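Side-chain contact in transcriptional regulator, putative (PDB 3BJN), which probably acts as an IclR-type DNA-binding transcription factor repressing allantoin and glyoxylate utilization operons, and is represented here by its C-terminal domain: residues A[21-26]-A[47-52]. Residues are numbered along the deposited sequence; the frame is centred on the assembly and turned at random. Where two conformers were deposited one is given.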
loop_
_atom_site.group_PDB
_atom_site.type_symbol
_atom_site.label_atom_id
_atom_site.label_comp_id
_atom_site.label_asym_id
_atom_site.label_seq_id
_atom_site.Cartn_x
_atom_site.Cartn_y
_atom_site.Cartn_z
ATOM N N ARG A 21 10.019 -8.447 -9.660
ATOM C CA ARG A 21 10.720 -7.395 -10.411
ATOM C C ARG A 21 10.920 -6.134 -9.564
ATOM O O ARG A 21 11.988 -5.523 -9.586
ATOM C CB ARG A 21 9.942 -7.045 -11.687
ATOM C CG ARG A 21 10.656 -5.959 -12.483
ATOM C CD ARG A 21 10.008 -5.768 -13.849
ATOM N NE ARG A 21 8.689 -5.169 -13.673
ATOM C CZ ARG A 21 8.049 -4.436 -14.587
ATOM N NH1 ARG A 21 8.618 -4.186 -15.765
ATOM N NH2 ARG A 21 6.837 -3.957 -14.319
ATOM N N LEU A 22 9.869 -5.743 -8.841
ATOM C CA LEU A 22 9.900 -4.510 -8.062
ATOM C C LEU A 22 11.027 -4.570 -7.034
ATOM O O LEU A 22 11.782 -3.598 -6.876
ATOM C CB LEU A 22 8.560 -4.338 -7.369
ATOM C CG LEU A 22 8.464 -3.122 -6.470
ATOM C CD1 LEU A 22 8.868 -1.784 -7.150
ATOM C CD2 LEU A 22 6.988 -3.080 -6.039
ATOM N N GLN A 23 11.166 -5.709 -6.342
ATOM C CA GLN A 23 12.293 -5.826 -5.395
ATOM C C GLN A 23 13.650 -5.802 -6.084
ATOM O O GLN A 23 14.601 -5.221 -5.566
ATOM C CB GLN A 23 12.176 -7.090 -4.552
ATOM C CG GLN A 23 13.404 -7.353 -3.667
ATOM C CD GLN A 23 13.140 -8.530 -2.726
ATOM O OE1 GLN A 23 12.823 -9.635 -3.175
ATOM N NE2 GLN A 23 13.306 -8.312 -1.445
ATOM N N LYS A 24 13.746 -6.421 -7.262
ATOM C CA LYS A 24 15.025 -6.406 -8.009
ATOM C C LYS A 24 15.378 -5.012 -8.593
ATOM O O LYS A 24 16.556 -4.781 -8.899
ATOM C CB LYS A 24 14.969 -7.464 -9.102
ATOM C CG LYS A 24 14.994 -8.868 -8.525
ATOM C CD LYS A 24 14.967 -9.826 -9.684
ATOM C CE LYS A 24 14.480 -11.175 -9.261
ATOM N NZ LYS A 24 14.616 -12.072 -10.455
ATOM N N GLN A 25 14.371 -4.131 -8.733
ATOM C CA GLN A 25 14.558 -2.759 -9.242
ATOM C C GLN A 25 14.917 -1.784 -8.128
ATOM O O GLN A 25 15.633 -0.801 -8.348
ATOM C CB GLN A 25 13.265 -2.281 -9.892
ATOM C CG GLN A 25 12.985 -2.910 -11.269
ATOM C CD GLN A 25 11.637 -2.517 -11.779
ATOM O OE1 GLN A 25 10.679 -2.398 -11.014
ATOM N NE2 GLN A 25 11.544 -2.297 -13.082
ATOM N N THR A 26 14.379 -2.038 -6.929
ATOM C CA THR A 26 14.560 -1.099 -5.817
ATOM C C THR A 26 15.494 -1.567 -4.722
ATOM O O THR A 26 15.941 -0.752 -3.880
ATOM C CB THR A 26 13.191 -0.805 -5.123
ATOM O OG1 THR A 26 12.648 -2.038 -4.626
ATOM C CG2 THR A 26 12.196 -0.163 -6.084
ATOM N N GLU A 47 9.559 -10.143 1.228
ATOM C CA GLU A 47 10.544 -10.404 2.245
ATOM C C GLU A 47 11.896 -9.777 1.960
ATOM O O GLU A 47 12.490 -9.853 0.868
ATOM C CB GLU A 47 10.696 -11.912 2.537
ATOM C CG GLU A 47 11.845 -12.663 1.800
ATOM C CD GLU A 47 12.478 -13.758 2.662
ATOM O OE1 GLU A 47 13.429 -14.435 2.194
ATOM O OE2 GLU A 47 12.027 -13.952 3.819
ATOM N N SER A 48 12.388 -9.229 3.046
ATOM C CA SER A 48 13.574 -8.375 3.118
ATOM C C SER A 48 14.808 -9.234 3.003
ATOM O O SER A 48 14.939 -10.278 3.673
ATOM C CB SER A 48 13.591 -7.651 4.475
ATOM O OG SER A 48 14.825 -6.957 4.676
HETATM N N MSE A 49 15.736 -8.766 2.170
HETATM C CA MSE A 49 17.050 -9.391 2.038
HETATM C C MSE A 49 18.022 -8.643 2.921
HETATM O O MSE A 49 19.239 -8.896 2.957
HETATM C CB MSE A 49 17.518 -9.325 0.599
HETATM C CG MSE A 49 16.733 -10.212 -0.321
HETATM SE SE MSE A 49 17.046 -12.061 0.103
HETATM C CE MSE A 49 15.334 -12.503 0.634
ATOM N N GLN A 50 17.490 -7.689 3.641
ATOM C CA GLN A 50 18.294 -7.067 4.597
ATOM C C GLN A 50 17.822 -7.787 5.853
ATOM O O GLN A 50 17.716 -9.044 5.838
ATOM C CB GLN A 50 18.208 -5.525 4.449
ATOM C CG GLN A 50 18.789 -4.998 3.065
ATOM C CD GLN A 50 17.745 -4.826 1.922
ATOM O OE1 GLN A 50 16.638 -5.406 1.945
ATOM N NE2 GLN A 50 18.111 -4.055 0.906
ATOM N N ALA A 51 17.549 -7.051 6.905
ATOM C CA ALA A 51 17.162 -7.632 8.178
ATOM C C ALA A 51 15.971 -6.824 8.662
ATOM O O ALA A 51 15.788 -6.618 9.855
ATOM C CB ALA A 51 18.325 -7.535 9.149
ATOM N N LEU A 52 15.147 -6.363 7.734
ATOM C CA LEU A 52 14.027 -5.505 8.134
ATOM C C LEU A 52 12.891 -6.298 8.722
ATOM O O LEU A 52 12.368 -7.211 8.075
ATOM C CB LEU A 52 13.547 -4.631 6.980
ATOM C CG LEU A 52 12.504 -3.548 7.325
ATOM C CD1 LEU A 52 13.207 -2.432 8.117
HETATM O O HOH W 1 15.337 -6.494 -0.261
#
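Gln23 bridges from the last turns of helix 12-26 to the loop carrying Glu47 and Met49, and nearly the whole contact runs through this one side chain. Its CB leaves the helix toward the loop. CG stands anti to the backbone N (chi1 173°), and the next torsion is also extended, which carries the amide out to the Glu47 carbonyl. At CD the chain ends in a flat amide. Gln23 NE2 donates to Glu47 O at 2.9 Å, with an N-H...O angle of 154°; the acceptor lies close to the amide plane of Gln23, whereas NE2 is tilted 34° from the plane of the Glu47 carbonyl. Gln23 NE2 also donates to a water oxygen at 3.0 Å. That water donates in turn to Gln50 OE1, its oxygen 2.8 Å away. Selenomethionine Met49 brings its CG methylene to 4.1 Å from Gln23 NE2, a loose van der Waals contact. Gln23 OE1 accepts from Arg46 NE, just before the loop segment, and these partners at both ends support this orientation of the amide. Glutamine suits this partly exposed place: it is long enough to cross, and can both donate and accept. On the loop side, Ser48 OG accepts from the backbone N of Gln50 in an ST turn and from that of Leu52. This surface packing in the IclR-type C-terminal domain (GAF clan) ties the C-terminal end of helix 12-26, whose Leu22 packs on strands 29-36 and 133-143 and on helix 144-163, to the loop joining strands 39-45 and 61-63 of the antiparallel sheet.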